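Local coordinates for protein D-xylonate dehydratase (Caulobacter crescentus, PDB 5OYN) that catalyses the dehydration of D-xylonate to 2-dehydro-3-deoxy-D-arabinonate in D-xylose degradation, and of D-gluconate, using a [2Fe-2S] cluster and magnesium, at residues 78-81 against 82-86; 121-125 against 126-130; 227-230 against 231-235; 579-583 against 584-588. All coordinates share one frame; numbering follows the deposited sequence.

Contact 1: residues 78-81 against 82-86; sequences QRVR and DGIRD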
ATOM      1  N   GLN A  78       5.540   3.970  -7.140  1.00 52.98           N
ATOM      2  CA  GLN A  78       6.651   3.861  -6.197  1.00 50.80           C
ATOM      3  C   GLN A  78       8.001   3.924  -6.902  1.00 52.44           C
ATOM      4  O   GLN A  78       8.956   4.504  -6.373  1.00 54.85           O
ATOM      5  CB  GLN A  78       6.543   2.561  -5.391  1.00 57.64           C
ATOM      6  CG  GLN A  78       7.184   2.620  -3.993  1.00 66.64           C
ATOM      7  CD  GLN A  78       7.112   4.020  -3.339  1.00 73.48           C
ATOM      8  OE1 GLN A  78       8.154   4.634  -3.021  1.00 68.51           O
ATOM      9  NE2 GLN A  78       5.878   4.526  -3.135  1.00 67.67           N
ATOM     10  N   ARG A  79       8.111   3.300  -8.077  1.00 49.80           N
ATOM     11  CA  ARG A  79       9.340   3.386  -8.856  1.00 46.51           C
ATOM     12  C   ARG A  79       9.593   4.818  -9.309  1.00 49.07           C
ATOM     13  O   ARG A  79      10.735   5.292  -9.306  1.00 49.18           O
ATOM     14  CB  ARG A  79       9.254   2.451 -10.067  1.00 49.30           C
ATOM     15  CG  ARG A  79       9.458   0.974  -9.770  1.00 45.97           C
ATOM     16  CD  ARG A  79      10.519   0.799  -8.721  1.00 46.85           C
ATOM     17  NE  ARG A  79      11.830   0.683  -9.326  1.00 47.68           N
ATOM     18  CZ  ARG A  79      12.961   1.008  -8.710  1.00 53.19           C
ATOM     19  NH1 ARG A  79      12.941   1.462  -7.454  1.00 48.86           N
ATOM     20  NH2 ARG A  79      14.118   0.871  -9.350  1.00 51.94           N
ATOM     21  N   VAL A  80       8.537   5.522  -9.710  1.00 49.69           N
ATOM     22  CA  VAL A  80       8.692   6.914 -10.111  1.00 50.32           C
ATOM     23  C   VAL A  80       9.198   7.748  -8.950  1.00 48.67           C
ATOM     24  O   VAL A  80      10.085   8.591  -9.121  1.00 53.19           O
ATOM     25  CB  VAL A  80       7.366   7.472 -10.645  1.00 46.96           C
ATOM     26  CG1 VAL A  80       7.552   8.910 -11.081  1.00 48.11           C
ATOM     27  CG2 VAL A  80       6.880   6.624 -11.758  1.00 44.45           C
ATOM     28  N   ARG A  81       8.610   7.554  -7.761  1.00 49.90           N
ATOM     29  CA  ARG A  81       9.065   8.260  -6.559  1.00 51.70           C
ATOM     30  C   ARG A  81      10.539   7.995  -6.303  1.00 48.12           C
ATOM     31  O   ARG A  81      11.298   8.912  -5.968  1.00 48.54           O
ATOM     32  CB  ARG A  81       8.230   7.838  -5.339  1.00 47.75           C
ATOM     33  CG  ARG A  81       6.861   8.495  -5.284  1.00 50.55           C
ATOM     34  CD  ARG A  81       6.117   8.250  -3.973  1.00 48.60           C
ATOM     35  NE  ARG A  81       6.511   9.218  -2.948  1.00 57.23           N
ATOM     36  CZ  ARG A  81       7.436   8.985  -2.005  1.00 60.74           C
ATOM     37  NH1 ARG A  81       8.069   7.810  -1.941  1.00 59.97           N
ATOM     38  NH2 ARG A  81       7.725   9.925  -1.111  1.00 57.37           N
ATOM     39  N   ASP A  82      10.967   6.749  -6.487  1.00 44.55           N
ATOM     40  CA  ASP A  82      12.358   6.420  -6.230  1.00 50.27           C
ATOM     41  C   ASP A  82      13.265   7.111  -7.235  1.00 52.14           C
ATOM     42  O   ASP A  82      14.336   7.607  -6.870  1.00 53.37           O
ATOM     43  CB  ASP A  82      12.548   4.897  -6.244  1.00 51.72           C
ATOM     44  CG  ASP A  82      12.070   4.227  -4.941  1.00 56.80           C
ATOM     45  OD1 ASP A  82      11.563   4.924  -4.018  1.00 59.58           O
ATOM     46  OD2 ASP A  82      12.208   2.991  -4.839  1.00 58.73           O
ATOM     47  N   GLY A  83      12.841   7.183  -8.501  1.00 51.66           N
ATOM     48  CA  GLY A  83      13.635   7.887  -9.494  1.00 47.71           C
ATOM     49  C   GLY A  83      13.805   9.352  -9.146  1.00 51.06           C
ATOM     50  O   GLY A  83      14.923   9.868  -9.103  1.00 52.59           O
ATOM     51  N   ILE A  84      12.688  10.034  -8.874  1.00 45.92           N
ATOM     52  CA  ILE A  84      12.705  11.441  -8.487  1.00 44.33           C
ATOM     53  C   ILE A  84      13.633  11.686  -7.306  1.00 52.66           C
ATOM     54  O   ILE A  84      14.382  12.670  -7.280  1.00 56.84           O
ATOM     55  CB  ILE A  84      11.278  11.902  -8.166  1.00 48.16           C
ATOM     56  CG1 ILE A  84      10.401  11.828  -9.413  1.00 43.71           C
ATOM     57  CG2 ILE A  84      11.295  13.275  -7.500  1.00 44.93           C
ATOM     58  CD1 ILE A  84       8.922  12.060  -9.113  1.00 45.71           C
ATOM     59  N   ARG A  85      13.595  10.810  -6.298  1.00 52.29           N
ATOM     60  CA  ARG A  85      14.369  11.081  -5.090  1.00 53.56           C
ATOM     61  C   ARG A  85      15.857  10.814  -5.282  1.00 54.27           C
ATOM     62  O   ARG A  85      16.692  11.555  -4.748  1.00 58.77           O
ATOM     63  CB  ARG A  85      13.825  10.272  -3.910  1.00 52.53           C
ATOM     64  CG  ARG A  85      13.125  11.177  -2.932  1.00 55.14           C
ATOM     65  CD  ARG A  85      12.421  10.435  -1.843  1.00 58.25           C
ATOM     66  NE  ARG A  85      11.191  11.119  -1.457  1.00 58.70           N
ATOM     67  CZ  ARG A  85      11.149  12.224  -0.716  1.00 57.93           C
ATOM     68  NH1 ARG A  85      12.275  12.773  -0.272  1.00 57.83           N
ATOM     69  NH2 ARG A  85       9.977  12.781  -0.414  1.00 56.94           N
ATOM     70  N   ASP A  86      16.217   9.756  -6.010  1.00 53.95           N
ATOM     71  CA  ASP A  86      17.632   9.526  -6.281  1.00 62.75           C
ATOM     72  C   ASP A  86      18.221  10.712  -7.016  1.00 57.97           C
ATOM     73  O   ASP A  86      19.355  11.132  -6.750  1.00 60.54           O
ATOM     74  CB  ASP A  86      17.830   8.248  -7.102  1.00 61.88           C
ATOM     75  CG  ASP A  86      17.837   6.998  -6.241  1.00 65.53           C
ATOM     76  OD1 ASP A  86      17.313   7.054  -5.098  1.00 69.28           O
ATOM     77  OD2 ASP A  86      18.372   5.962  -6.703  1.00 67.05           O
TER
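Asp82 folds its short side chain back against the turn before it, where Arg79 and Gln78 receive it. Its CB lies 3.6 Å from Arg79 O. The carboxyl carbon CG stands beside the backbone N (chi1 -78°), which turns the group toward the start of the helix and takes CG to 3.4 Å from Gln78 O. Of the two oxygens, OD1 passes 3.6 Å from Gln78 OE1, whereas OD2 forms a salt bridge with Arg79, 3.1 Å from NH1. OD2 meets the guanidinium at its edge, near its plane, though the carboxylate is turned 85° against it. Arg79 first leaves the helix in the other direction, and bends at chi2 and chi3 bring its tip round to Asp82; the long, flexible chain of arginine suits this detour. Backbone bonds from i+4 to i tie the same turns, the straightest being Ile84 N to Val80 O at 3.0 Å. On the sheet-facing side Val80 CG1 touches Ile84 CD1 at 4.0 Å, and both branched side chains pack on Ile59 of strand 56-61. Arg81 and Arg85 run side by side, NH2 of the former 3.7 Å from NE of the latter; each is paired with an acid of the second subunit, Arg81 with Asp82 and Arg85 with Asp86. An asparagine in place of Asp82 would probably leave Arg79 NH1 without its negative mate on this helix. The chemistry is that of a charged helix face at a subunit interface, where Arg79 also reaches Glu49 of the second subunit, and neighbouring arginines are likely to be tolerated because carboxylates from both chains neutralise them.

Contact 2: residues 121-125 against 126-130; sequences ETLHG and YPIDA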
ATOM      1  N   GLU A 121      -5.801  23.196 -13.785  1.00 54.33           N
ATOM      2  CA  GLU A 121      -6.044  23.844 -12.498  1.00 61.69           C
ATOM      3  C   GLU A 121      -5.027  23.384 -11.455  1.00 62.47           C
ATOM      4  O   GLU A 121      -4.404  24.205 -10.777  1.00 63.98           O
ATOM      5  CB  GLU A 121      -7.469  23.561 -12.014  1.00 62.29           C
ATOM      6  CG  GLU A 121      -8.582  24.429 -12.631  1.00 65.18           C
ATOM      7  CD  GLU A 121      -8.143  25.848 -13.017  1.00 66.10           C
ATOM      8  OE1 GLU A 121      -7.701  26.029 -14.176  1.00 72.05           O
ATOM      9  OE2 GLU A 121      -8.271  26.785 -12.189  1.00 66.19           O
ATOM     10  N   THR A 122      -4.830  22.066 -11.339  1.00 61.96           N
ATOM     11  CA  THR A 122      -3.880  21.507 -10.380  1.00 58.07           C
ATOM     12  C   THR A 122      -2.446  21.909 -10.712  1.00 58.49           C
ATOM     13  O   THR A 122      -1.719  22.415  -9.850  1.00 57.03           O
ATOM     14  CB  THR A 122      -4.021  19.978 -10.350  1.00 58.08           C
ATOM     15  OG1 THR A 122      -5.372  19.624 -10.041  1.00 56.26           O
ATOM     16  CG2 THR A 122      -3.077  19.345  -9.334  1.00 50.62           C
ATOM     17  N   LEU A 123      -2.009  21.673 -11.957  1.00 60.24           N
ATOM     18  CA  LEU A 123      -0.618  21.963 -12.322  1.00 62.23           C
ATOM     19  C   LEU A 123      -0.281  23.433 -12.121  1.00 62.20           C
ATOM     20  O   LEU A 123       0.827  23.778 -11.688  1.00 62.03           O
ATOM     21  CB  LEU A 123      -0.356  21.576 -13.773  1.00 61.59           C
ATOM     22  CG  LEU A 123      -0.313  20.100 -14.144  1.00 57.14           C
ATOM     23  CD1 LEU A 123       0.137  19.979 -15.591  1.00 55.54           C
ATOM     24  CD2 LEU A 123       0.618  19.352 -13.227  1.00 51.84           C
ATOM     25  N   HIS A 124      -1.225  24.317 -12.426  1.00 61.45           N
ATOM     26  CA  HIS A 124      -0.969  25.742 -12.315  1.00 60.95           C
ATOM     27  C   HIS A 124      -1.254  26.293 -10.924  1.00 66.87           C
ATOM     28  O   HIS A 124      -0.605  27.262 -10.513  1.00 71.89           O
ATOM     29  CB  HIS A 124      -1.800  26.491 -13.358  1.00 68.62           C
ATOM     30  CG  HIS A 124      -1.627  27.971 -13.303  1.00 76.89           C
ATOM     31  ND1 HIS A 124      -0.466  28.598 -13.703  1.00 75.04           N
ATOM     32  CD2 HIS A 124      -2.456  28.950 -12.869  1.00 74.69           C
ATOM     33  CE1 HIS A 124      -0.593  29.901 -13.527  1.00 78.79           C
ATOM     34  NE2 HIS A 124      -1.791  30.140 -13.026  1.00 81.09           N
ATOM     35  N   GLY A 125      -2.182  25.678 -10.175  1.00 69.63           N
ATOM     36  CA  GLY A 125      -2.648  26.163  -8.888  1.00 60.51           C
ATOM     37  C   GLY A 125      -1.887  25.724  -7.653  1.00 62.72           C
ATOM     38  O   GLY A 125      -2.160  26.249  -6.567  1.00 66.07           O
ATOM     39  N   TYR A 126      -0.941  24.800  -7.768  1.00 54.40           N
ATOM     40  CA  TYR A 126      -0.206  24.278  -6.626  1.00 57.10           C
ATOM     41  C   TYR A 126       1.286  24.442  -6.865  1.00 59.34           C
ATOM     42  O   TYR A 126       1.714  24.675  -7.999  1.00 59.74           O
ATOM     43  CB  TYR A 126      -0.545  22.799  -6.385  1.00 56.95           C
ATOM     44  CG  TYR A 126      -1.968  22.574  -5.936  1.00 56.70           C
ATOM     45  CD1 TYR A 126      -2.972  22.297  -6.861  1.00 60.48           C
ATOM     46  CD2 TYR A 126      -2.312  22.650  -4.593  1.00 57.14           C
ATOM     47  CE1 TYR A 126      -4.283  22.092  -6.454  1.00 66.93           C
ATOM     48  CE2 TYR A 126      -3.609  22.445  -4.174  1.00 58.42           C
ATOM     49  CZ  TYR A 126      -4.593  22.165  -5.104  1.00 67.70           C
ATOM     50  OH  TYR A 126      -5.892  21.967  -4.687  1.00 70.29           O
ATOM     51  N   PRO A 127       2.112  24.344  -5.817  1.00 57.24           N
ATOM     52  CA  PRO A 127       3.551  24.571  -6.017  1.00 62.25           C
ATOM     53  C   PRO A 127       4.226  23.420  -6.741  1.00 65.46           C
ATOM     54  O   PRO A 127       5.062  22.715  -6.166  1.00 65.07           O
ATOM     55  CB  PRO A 127       4.087  24.727  -4.588  1.00 59.43           C
ATOM     56  CG  PRO A 127       3.155  23.951  -3.768  1.00 65.81           C
ATOM     57  CD  PRO A 127       1.794  24.122  -4.399  1.00 61.70           C
ATOM     58  N   ILE A 128       3.866  23.227  -8.009  1.00 64.57           N
ATOM     59  CA  ILE A 128       4.341  22.112  -8.819  1.00 60.78           C
ATOM     60  C   ILE A 128       5.297  22.656  -9.871  1.00 63.17           C
ATOM     61  O   ILE A 128       4.982  23.637 -10.557  1.00 61.76           O
ATOM     62  CB  ILE A 128       3.164  21.360  -9.462  1.00 58.28           C
ATOM     63  CG1 ILE A 128       2.345  20.662  -8.374  1.00 61.32           C
ATOM     64  CG2 ILE A 128       3.654  20.359 -10.509  1.00 55.21           C
ATOM     65  CD1 ILE A 128       0.926  20.359  -8.795  1.00 62.99           C
ATOM     66  N   ASP A 129       6.467  22.025  -9.990  1.00 56.47           N
ATOM     67  CA  ASP A 129       7.498  22.470 -10.916  1.00 54.50           C
ATOM     68  C   ASP A 129       7.492  21.674 -12.212  1.00 60.64           C
ATOM     69  O   ASP A 129       7.322  22.244 -13.292  1.00 67.92           O
ATOM     70  CB  ASP A 129       8.867  22.376 -10.255  1.00 55.41           C
ATOM     71  CG  ASP A 129       8.994  23.324  -9.109  1.00 68.21           C
ATOM     72  OD1 ASP A 129       8.445  24.450  -9.238  1.00 64.53           O
ATOM     73  OD2 ASP A 129       9.623  22.946  -8.085  1.00 65.60           O
ATOM     74  N   ALA A 130       7.719  20.371 -12.128  1.00 59.49           N
ATOM     75  CA  ALA A 130       7.637  19.478 -13.267  1.00 55.46           C
ATOM     76  C   ALA A 130       6.564  18.438 -12.980  1.00 61.40           C
ATOM     77  O   ALA A 130       6.042  18.346 -11.863  1.00 61.97           O
ATOM     78  CB  ALA A 130       8.991  18.814 -13.543  1.00 56.58           C
TER
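Tyr126 leaves the helix and folds its ring back over the last turn, against Thr122 and Gly125. Tyr126 N makes a weak hydrogen bond to Thr122 O at 3.3 Å. CG beside the backbone N (chi1 -67°) brings CD1 to 3.2 Å from that oxygen, at the ring edge, while Gly125 O sits over one face. Thr122 CG2 adds an apolar touch, 3.9 Å from CD1. The Tyr126 hydroxyl bonds to Phe100 N of the third subunit, a [2Fe-2S] pocket residue, and with its side chain about 9 Å from a bound cluster Tyr126 is probably second-shell there. A serine in its place would probably uncover the helix end and leave Phe100 N without its mate. Pro127 centres an inverse gamma turn, which suits its restricted phi, and Ile128 N closes it on Tyr126 O at 2.6 Å. Ile128 returns to the helix: CD1 reaches 3.5 Å from Thr122 O, and CG2 meets Leu123 CD2 at 4.2 Å. Asp129 turns away to Ser20 and Ile56 N, and Ala130 begins strand 130-135, against helix 241-259. The turn connects helix 109-125 to the parallel sheet, with Thr122 and Leu123 resting on Phe94 of strand 90-95 and Pro127 on helix 21-24.

Contact 3: residues 227-230 against 231-235; sequences GLSL and TGCAA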
ATOM      1  N   GLY A 227       8.423  12.552 -28.878  1.00 51.26           N
ATOM      2  CA  GLY A 227       9.579  12.857 -28.055  1.00 54.03           C
ATOM      3  C   GLY A 227       9.255  13.243 -26.633  1.00 56.87           C
ATOM      4  O   GLY A 227      10.048  13.948 -26.000  1.00 55.81           O
ATOM      5  N   LEU A 228       8.113  12.786 -26.111  1.00 57.74           N
ATOM      6  CA  LEU A 228       7.618  13.134 -24.787  1.00 57.65           C
ATOM      7  C   LEU A 228       7.833  12.037 -23.742  1.00 55.11           C
ATOM      8  O   LEU A 228       7.549  12.261 -22.563  1.00 51.52           O
ATOM      9  CB  LEU A 228       6.127  13.479 -24.876  1.00 55.84           C
ATOM     10  CG  LEU A 228       5.857  14.960 -25.157  1.00 57.67           C
ATOM     11  CD1 LEU A 228       4.363  15.270 -25.246  1.00 51.24           C
ATOM     12  CD2 LEU A 228       6.517  15.799 -24.080  1.00 56.97           C
ATOM     13  N   SER A 229       8.324  10.867 -24.139  1.00 54.39           N
ATOM     14  CA  SER A 229       8.645   9.809 -23.197  1.00 50.99           C
ATOM     15  C   SER A 229       9.976   9.200 -23.598  1.00 51.62           C
ATOM     16  O   SER A 229      10.460   9.419 -24.711  1.00 50.85           O
ATOM     17  CB  SER A 229       7.557   8.738 -23.162  1.00 47.69           C
ATOM     18  OG  SER A 229       7.530   8.050 -24.386  1.00 55.01           O
ATOM     19  N   LEU A 230      10.577   8.448 -22.675  1.00 49.71           N
ATOM     20  CA  LEU A 230      11.888   7.868 -22.931  1.00 47.80           C
ATOM     21  C   LEU A 230      11.800   6.804 -24.017  1.00 49.83           C
ATOM     22  O   LEU A 230      10.741   6.239 -24.294  1.00 54.95           O
ATOM     23  CB  LEU A 230      12.480   7.271 -21.656  1.00 54.71           C
ATOM     24  CG  LEU A 230      12.790   8.241 -20.504  1.00 55.73           C
ATOM     25  CD1 LEU A 230      13.409   7.500 -19.344  1.00 43.48           C
ATOM     26  CD2 LEU A 230      13.693   9.411 -20.945  1.00 52.87           C
ATOM     27  N   THR A 231      12.930   6.545 -24.657  1.00 50.82           N
ATOM     28  CA  THR A 231      12.929   5.612 -25.773  1.00 47.46           C
ATOM     29  C   THR A 231      12.563   4.226 -25.269  1.00 53.77           C
ATOM     30  O   THR A 231      13.120   3.747 -24.274  1.00 53.79           O
ATOM     31  CB  THR A 231      14.298   5.586 -26.465  1.00 47.29           C
ATOM     32  OG1 THR A 231      14.753   6.923 -26.694  1.00 49.48           O
ATOM     33  CG2 THR A 231      14.206   4.885 -27.782  1.00 50.36           C
ATOM     34  N   GLY A 232      11.616   3.588 -25.955  1.00 55.23           N
ATOM     35  CA  GLY A 232      11.167   2.259 -25.615  1.00 52.91           C
ATOM     36  C   GLY A 232      10.033   2.215 -24.622  1.00 55.14           C
ATOM     37  O   GLY A 232       9.555   1.123 -24.307  1.00 52.91           O
ATOM     38  N   CYS A 233       9.568   3.372 -24.154  1.00 53.70           N
ATOM     39  CA  CYS A 233       8.572   3.424 -23.092  1.00 52.77           C
ATOM     40  C   CYS A 233       7.213   2.876 -23.534  1.00 55.05           C
ATOM     41  O   CYS A 233       6.541   2.177 -22.765  1.00 59.24           O
ATOM     42  CB  CYS A 233       8.432   4.864 -22.617  1.00 52.71           C
ATOM     43  SG  CYS A 233       7.389   5.084 -21.187  1.00 56.30           S
ATOM     44  N   ALA A 234       6.777   3.192 -24.748  1.00 50.63           N
ATOM     45  CA  ALA A 234       5.382   2.967 -25.114  1.00 49.69           C
ATOM     46  C   ALA A 234       4.986   1.499 -25.008  1.00 47.76           C
ATOM     47  O   ALA A 234       3.917   1.174 -24.477  1.00 48.27           O
ATOM     48  CB  ALA A 234       5.121   3.481 -26.531  1.00 52.28           C
ATOM     49  N   ALA A 235       5.831   0.595 -25.502  1.00 44.75           N
ATOM     50  CA  ALA A 235       5.367  -0.747 -25.827  1.00 43.29           C
ATOM     51  C   ALA A 235       5.552  -1.773 -24.717  1.00 48.68           C
ATOM     52  O   ALA A 235       4.968  -2.860 -24.832  1.00 48.84           O
ATOM     53  CB  ALA A 235       6.073  -1.273 -27.077  1.00 37.68           C
TER
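Cys233 N bonds to Leu230 O at 3.1 Å and so closes a type II beta turn through Thr231 and Gly232. The donor stands 38° out of the carbonyl plane rather than on a lone pair. Cys233 CB comes up beside the same carbonyl, 3.2 Å from Leu230 O. From just before the turn, Ser229 approaches with its OG 3.8 Å from Cys233 CB and its CB 4.2 Å from SG. That sulfur lies anti to the backbone N (chi1 -173°), which carries it back alongside Ser229. Gly232 suits the third position of the turn because its positive phi would press a CB against the preceding carbonyl oxygen. Further out, Glu224 of helix 215-225 grips the turn with both carboxylate oxygens, OE2 accepting from Gly232 N and OE1 from Ala234 N. Leu230 sends its isobutyl group onto Met246 and Thr250 of helix 241-259, and Cys233 packs against Leu158 and Ser159 of strand 155-159. At the start, Gly227 takes the positive phi of a Schellman motif ending helix 215-225. The chemistry is therefore mainly that of backbone amides: one bond is made within the turn, and an acid from the preceding helix takes up two more N-H groups, probably fixing how the loop leaves that helix.

Contact 4: residues 579-583 against 584-588; sequences GGVLE and FAVKY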
ATOM      1  N   GLY A 579     -10.271  18.258 -33.579  1.00 69.13           N
ATOM      2  CA  GLY A 579      -9.901  17.526 -32.384  1.00 70.09           C
ATOM      3  C   GLY A 579     -10.888  17.553 -31.242  1.00 68.54           C
ATOM      4  O   GLY A 579     -10.479  17.340 -30.095  1.00 65.29           O
ATOM      5  N   GLY A 580     -12.172  17.799 -31.516  1.00 66.25           N
ATOM      6  CA  GLY A 580     -13.192  17.889 -30.486  1.00 64.62           C
ATOM      7  C   GLY A 580     -12.712  18.548 -29.207  1.00 70.10           C
ATOM      8  O   GLY A 580     -12.869  17.994 -28.109  1.00 68.91           O
ATOM      9  N   VAL A 581     -12.084  19.717 -29.356  1.00 66.50           N
ATOM     10  CA  VAL A 581     -11.496  20.434 -28.239  1.00 66.19           C
ATOM     11  C   VAL A 581     -12.508  21.433 -27.697  1.00 71.15           C
ATOM     12  O   VAL A 581     -13.464  21.821 -28.378  1.00 71.54           O
ATOM     13  CB  VAL A 581     -10.193  21.151 -28.646  1.00 67.39           C
ATOM     14  CG1 VAL A 581      -9.269  20.205 -29.386  1.00 66.65           C
ATOM     15  CG2 VAL A 581     -10.509  22.369 -29.495  1.00 71.28           C
ATOM     16  N   LEU A 582     -12.300  21.844 -26.444  1.00 70.85           N
ATOM     17  CA  LEU A 582     -12.964  23.025 -25.903  1.00 66.95           C
ATOM     18  C   LEU A 582     -12.406  24.232 -26.643  1.00 73.82           C
ATOM     19  O   LEU A 582     -11.277  24.664 -26.390  1.00 70.11           O
ATOM     20  CB  LEU A 582     -12.733  23.133 -24.406  1.00 65.57           C
ATOM     21  CG  LEU A 582     -13.396  22.016 -23.608  1.00 64.51           C
ATOM     22  CD1 LEU A 582     -13.294  22.283 -22.100  1.00 58.00           C
ATOM     23  CD2 LEU A 582     -14.840  21.875 -24.051  1.00 62.10           C
ATOM     24  N   GLU A 583     -13.201  24.767 -27.578  1.00 74.23           N
ATOM     25  CA  GLU A 583     -12.687  25.741 -28.536  1.00 70.62           C
ATOM     26  C   GLU A 583     -12.194  27.011 -27.843  1.00 73.08           C
ATOM     27  O   GLU A 583     -11.164  27.580 -28.228  1.00 70.24           O
ATOM     28  CB  GLU A 583     -13.768  26.051 -29.569  1.00 66.76           C
ATOM     29  CG  GLU A 583     -13.274  26.879 -30.732  1.00 75.39           C
ATOM     30  CD  GLU A 583     -12.603  26.048 -31.808  1.00 81.56           C
ATOM     31  OE1 GLU A 583     -13.311  25.304 -32.523  1.00 84.45           O
ATOM     32  OE2 GLU A 583     -11.363  26.141 -31.943  1.00 80.68           O
ATOM     33  N   PHE A 584     -12.895  27.454 -26.794  1.00 67.49           N
ATOM     34  CA  PHE A 584     -12.417  28.608 -26.041  1.00 68.59           C
ATOM     35  C   PHE A 584     -11.053  28.351 -25.405  1.00 74.58           C
ATOM     36  O   PHE A 584     -10.302  29.298 -25.147  1.00 76.30           O
ATOM     37  CB  PHE A 584     -13.425  28.981 -24.960  1.00 69.73           C
ATOM     38  CG  PHE A 584     -13.306  28.148 -23.718  1.00 73.87           C
ATOM     39  CD1 PHE A 584     -14.057  26.990 -23.574  1.00 73.97           C
ATOM     40  CD2 PHE A 584     -12.441  28.513 -22.694  1.00 73.39           C
ATOM     41  CE1 PHE A 584     -13.958  26.212 -22.437  1.00 69.31           C
ATOM     42  CE2 PHE A 584     -12.331  27.733 -21.549  1.00 77.61           C
ATOM     43  CZ  PHE A 584     -13.089  26.580 -21.422  1.00 73.85           C
ATOM     44  N   ALA A 585     -10.726  27.086 -25.122  1.00 75.07           N
ATOM     45  CA  ALA A 585      -9.586  26.780 -24.264  1.00 71.45           C
ATOM     46  C   ALA A 585      -8.255  26.843 -24.998  1.00 68.87           C
ATOM     47  O   ALA A 585      -7.221  27.081 -24.362  1.00 69.44           O
ATOM     48  CB  ALA A 585      -9.758  25.399 -23.631  1.00 69.20           C
ATOM     49  N   VAL A 586      -8.255  26.619 -26.316  1.00 66.41           N
ATOM     50  CA  VAL A 586      -7.011  26.638 -27.090  1.00 69.31           C
ATOM     51  C   VAL A 586      -6.300  27.974 -26.948  1.00 72.28           C
ATOM     52  O   VAL A 586      -5.062  28.036 -26.932  1.00 63.47           O
ATOM     53  CB  VAL A 586      -7.317  26.328 -28.567  1.00 72.95           C
ATOM     54  CG1 VAL A 586      -6.032  26.156 -29.352  1.00 74.67           C
ATOM     55  CG2 VAL A 586      -8.203  25.101 -28.672  1.00 74.02           C
ATOM     56  N   LYS A 587      -7.077  29.058 -26.861  1.00 77.85           N
ATOM     57  CA  LYS A 587      -6.558  30.402 -26.634  1.00 71.98           C
ATOM     58  C   LYS A 587      -5.498  30.449 -25.522  1.00 73.40           C
ATOM     59  O   LYS A 587      -4.465  31.108 -25.684  1.00 70.13           O
ATOM     60  CB  LYS A 587      -7.754  31.310 -26.335  1.00 73.27           C
ATOM     61  CG  LYS A 587      -7.463  32.690 -25.817  1.00 78.09           C
ATOM     62  CD  LYS A 587      -8.678  33.205 -25.039  1.00 73.37           C
ATOM     63  CE  LYS A 587      -9.996  32.630 -25.557  1.00 74.28           C
ATOM     64  NZ  LYS A 587     -11.039  32.594 -24.490  1.00 72.36           N
ATOM     65  N   TYR A 588      -5.714  29.742 -24.396  1.00 75.08           N
ATOM     66  CA  TYR A 588      -4.824  29.848 -23.225  1.00 70.61           C
ATOM     67  C   TYR A 588      -3.507  29.103 -23.440  1.00 69.18           C
ATOM     68  O   TYR A 588      -3.504  27.887 -23.664  1.00 73.44           O
ATOM     69  CB  TYR A 588      -5.525  29.317 -21.973  1.00 67.20           C
ATOM     70  CG  TYR A 588      -6.767  30.094 -21.640  1.00 67.53           C
ATOM     71  CD1 TYR A 588      -7.989  29.731 -22.189  1.00 67.45           C
ATOM     72  CD2 TYR A 588      -6.717  31.214 -20.804  1.00 65.41           C
ATOM     73  CE1 TYR A 588      -9.137  30.447 -21.917  1.00 69.98           C
ATOM     74  CE2 TYR A 588      -7.869  31.946 -20.525  1.00 65.69           C
ATOM     75  CZ  TYR A 588      -9.073  31.555 -21.091  1.00 67.34           C
ATOM     76  OH  TYR A 588     -10.222  32.256 -20.825  1.00 66.67           O
TER
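The Phe584 ring has Ala585 CB over the centre of one face, 4.0 Å above its plane, while Leu582 comes to it obliquely; the Tyr588 ring has Lys587 CD over one face, toward the rim, and Ala585 CA at its edge. Leu582 and Phe584 lie side by side and point the same way, with Leu582 CB 3.9 Å from Phe584 CE1. Phe584 holds CG between the backbone N and the carbonyl carbon (chi1 82°), a rotation that swings the ring back over Ala585 and next to Leu582. The ring also meets His572, their planes about 75° apart, and packs on Ile568 of the third subunit. The small methyl of Ala585 suits this place, between Leu582 and the Phe584 ring. Ala585 N bonds to Leu582 O at 2.8 Å, from 50° out of the carbonyl plane. On another side Val581 CG2 meets Val586 CG2 at 3.7 Å, the two valines crossing at about a right angle and both packing on Arg298 of helix 289-299, to which Glu583 OE2, outside this contact, is salt-bridged. The i+3 to i bond belongs to a short, weakly bonded helical turn around 584-586, entered from the loop after helix 564-572.

Along the chain the four contacts follow in series, the first three in its N-terminal half and contact 4 near the C-terminus. Contact 1 lies on helix 73-87, which links strands 56-61 and 90-95 of the parallel sheet; contact 2 leads into strand 130-135 of that sheet, and contact 3 packs on strand 155-159, at one edge of it within the chain. Helix 241-259 touches all three. Their centres are 18 to 24 Å apart, whereas contact 4 lies about 34 Å from contact 1 and 20 Å from contact 2; it packs on helix 109-125, whose end forms part of contact 2. Contact 1 faces the second subunit, contacts 2 and 4 the third, so these local arrangements lie at, and probably contribute to, the tetramer's interfaces.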